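Local atomic coordinates of thiosulfate sulfurtransferase (Pseudomonas aeruginosa, PDB entry 1YT8), a protein that probably transfers sulfur from thiosulfate to cyanide, as a sulfurtransferase built from rhodanese-like domains. Residues 190-195 with 220-225. Numbering follows the deposited sequence.
With SO3 (sulfite ion), chain B.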
loop_
_atom_site.group_PDB
_atom_site.type_symbol
_atom_site.label_atom_id
_atom_site.label_comp_id
_atom_site.label_asym_id
_atom_site.label_seq_id
_atom_site.Cartn_x
_atom_site.Cartn_y
_atom_site.Cartn_z
ATOM N N ILE A 190 -0.134 -24.735 -6.663
ATOM C CA ILE A 190 -1.308 -23.890 -6.825
ATOM C C ILE A 190 -1.086 -22.623 -6.007
ATOM O O ILE A 190 -0.759 -22.699 -4.824
ATOM C CB ILE A 190 -2.566 -24.618 -6.307
ATOM C CG1 ILE A 190 -2.774 -25.912 -7.102
ATOM C CG2 ILE A 190 -3.785 -23.711 -6.423
ATOM C CD1 ILE A 190 -3.836 -26.831 -6.522
ATOM N N VAL A 191 -1.246 -21.462 -6.638
ATOM C CA VAL A 191 -1.054 -20.188 -5.945
ATOM C C VAL A 191 -2.397 -19.486 -5.755
ATOM O O VAL A 191 -3.201 -19.410 -6.687
ATOM C CB VAL A 191 -0.117 -19.236 -6.745
ATOM C CG1 VAL A 191 0.145 -17.966 -5.936
ATOM C CG2 VAL A 191 1.206 -19.938 -7.083
ATOM N N ASN A 192 -2.647 -18.977 -4.548
ATOM C CA ASN A 192 -3.893 -18.271 -4.285
ATOM C C ASN A 192 -3.642 -16.953 -3.574
ATOM O O ASN A 192 -2.556 -16.699 -3.062
ATOM C CB ASN A 192 -4.838 -19.100 -3.395
ATOM C CG ASN A 192 -4.498 -18.989 -1.905
ATOM O OD1 ASN A 192 -3.680 -19.745 -1.380
ATOM N ND2 ASN A 192 -5.121 -18.026 -1.224
ATOM N N CYS A 193 -4.664 -16.111 -3.579
ATOM C CA CYS A 193 -4.648 -14.855 -2.855
ATOM C C CYS A 193 -6.113 -14.747 -2.453
ATOM O O CYS A 193 -6.808 -15.771 -2.437
ATOM C CB CYS A 193 -4.163 -13.676 -3.722
ATOM S SG CYS A 193 -5.280 -13.003 -4.959
ATOM N N ALA A 194 -6.590 -13.555 -2.114
ATOM C CA ALA A 194 -7.985 -13.384 -1.733
ATOM C C ALA A 194 -8.883 -13.300 -2.959
ATOM O O ALA A 194 -9.987 -13.846 -2.981
ATOM C CB ALA A 194 -8.142 -12.134 -0.879
ATOM N N GLY A 195 -8.394 -12.602 -3.976
ATOM C CA GLY A 195 -9.148 -12.457 -5.201
ATOM C C GLY A 195 -8.439 -13.152 -6.344
ATOM O O GLY A 195 -8.409 -14.385 -6.408
ATOM N N ASN A 220 -9.972 -17.030 -8.530
ATOM C CA ASN A 220 -10.737 -16.160 -7.644
ATOM C C ASN A 220 -10.484 -16.322 -6.137
ATOM O O ASN A 220 -11.239 -15.803 -5.318
ATOM C CB ASN A 220 -12.232 -16.272 -7.970
ATOM C CG ASN A 220 -12.525 -15.970 -9.434
ATOM O OD1 ASN A 220 -11.771 -15.242 -10.090
ATOM N ND2 ASN A 220 -13.622 -16.516 -9.950
ATOM N N GLY A 221 -9.420 -17.040 -5.786
ATOM C CA GLY A 221 -9.011 -17.208 -4.393
ATOM C C GLY A 221 -9.988 -17.552 -3.281
ATOM O O GLY A 221 -10.907 -18.347 -3.468
ATOM N N THR A 222 -9.763 -16.971 -2.102
ATOM C CA THR A 222 -10.619 -17.234 -0.949
ATOM C C THR A 222 -12.050 -16.768 -1.205
ATOM O O THR A 222 -12.998 -17.346 -0.675
ATOM C CB THR A 222 -10.056 -16.580 0.350
ATOM O OG1 THR A 222 -9.959 -15.162 0.193
ATOM C CG2 THR A 222 -8.680 -17.134 0.663
ATOM N N ILE A 223 -12.202 -15.732 -2.025
ATOM C CA ILE A 223 -13.523 -15.231 -2.382
ATOM C C ILE A 223 -14.238 -16.338 -3.156
ATOM O O ILE A 223 -15.389 -16.671 -2.871
ATOM C CB ILE A 223 -13.425 -13.967 -3.279
ATOM C CG1 ILE A 223 -13.075 -12.753 -2.415
ATOM C CG2 ILE A 223 -14.737 -13.740 -4.035
ATOM C CD1 ILE A 223 -12.872 -11.452 -3.187
ATOM N N GLY A 224 -13.533 -16.908 -4.129
ATOM C CA GLY A 224 -14.103 -17.973 -4.936
ATOM C C GLY A 224 -14.372 -19.228 -4.131
ATOM O O GLY A 224 -15.309 -19.972 -4.423
ATOM N N TRP A 225 -13.538 -19.474 -3.125
ATOM C CA TRP A 225 -13.692 -20.643 -2.263
ATOM C C TRP A 225 -15.013 -20.513 -1.498
ATOM O O TRP A 225 -15.786 -21.464 -1.400
ATOM C CB TRP A 225 -12.507 -20.722 -1.289
ATOM C CG TRP A 225 -12.290 -22.079 -0.684
ATOM C CD1 TRP A 225 -12.703 -22.508 0.546
ATOM C CD2 TRP A 225 -11.606 -23.189 -1.287
ATOM N NE1 TRP A 225 -12.318 -23.816 0.748
ATOM C CE2 TRP A 225 -11.642 -24.258 -0.361
ATOM C CE3 TRP A 225 -10.966 -23.384 -2.521
ATOM C CZ2 TRP A 225 -11.062 -25.503 -0.629
ATOM C CZ3 TRP A 225 -10.389 -24.624 -2.789
ATOM C CH2 TRP A 225 -10.442 -25.668 -1.845
HETATM S S SO3 B . -5.565 -11.054 -4.589
HETATM O O1 SO3 B . -5.726 -11.134 -3.119
HETATM O O2 SO3 B . -6.730 -10.393 -5.215
HETATM O O3 SO3 B . -4.297 -10.384 -4.981
#
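The active-site loop of a rhodanese-like domain, leaving the end of strand 188-192, meets the first turn of helix 221-227 here; its hydrogen bonds join Cys193 and Ala194 to Thr222 and Ile223. Two successive carbonyls of the loop accept backbone N-H groups from that turn. Thr222 N reaches Cys193 O at 3.2 Å, and Ile223 N reaches Ala194 O at 3.1 Å with the straighter N-H...O angle, 163°; both donors lie in the planes of the carbonyls they bind.

Cys193 O also accepts ND2 of Asn192, at 3.1 Å. This donor stands above the carbonyl plane, although the oxygen itself lies close to the plane of the Asn192 amide. Asp151 takes a further bond from the same ND2, which helps fix the amide. Gly221 adds a C-H...O contact from its CA to Cys193 O, 3.3 Å long; there is no room for a CB here, since the carbonyls of Cys193, Ala194 and Gly195 come too close, and the positive phi (46°) suits a glycine.

The side chains close in around the Ala194 peptide. Thr222 OG1 sits between its own backbone N and carbonyl carbon (chi1 60°), 3.3 Å from Ala194 CA, while CG2 lies beside Cys193 O. CG1 of Ile223 packs against Ala194 O, and the Ile223 side chain also touches Met504, Tyr507 and Leu508 of helix 501-512.

Beyond these bonds the loop curls around the sulfite, whose sulfur is covalently attached to Cys193 SG at 2.0 Å. Sulfite O1 accepts Ala194 N at 2.8 Å and also Gly195 N, and Arg198 N adds another bond to the ion. Outward carbonyls anchored on the N-terminal turn of a helix, with amide N-H groups turned inward around a cysteine-bound anion, characterise the cradle-like active-site loop of the rhodanese fold.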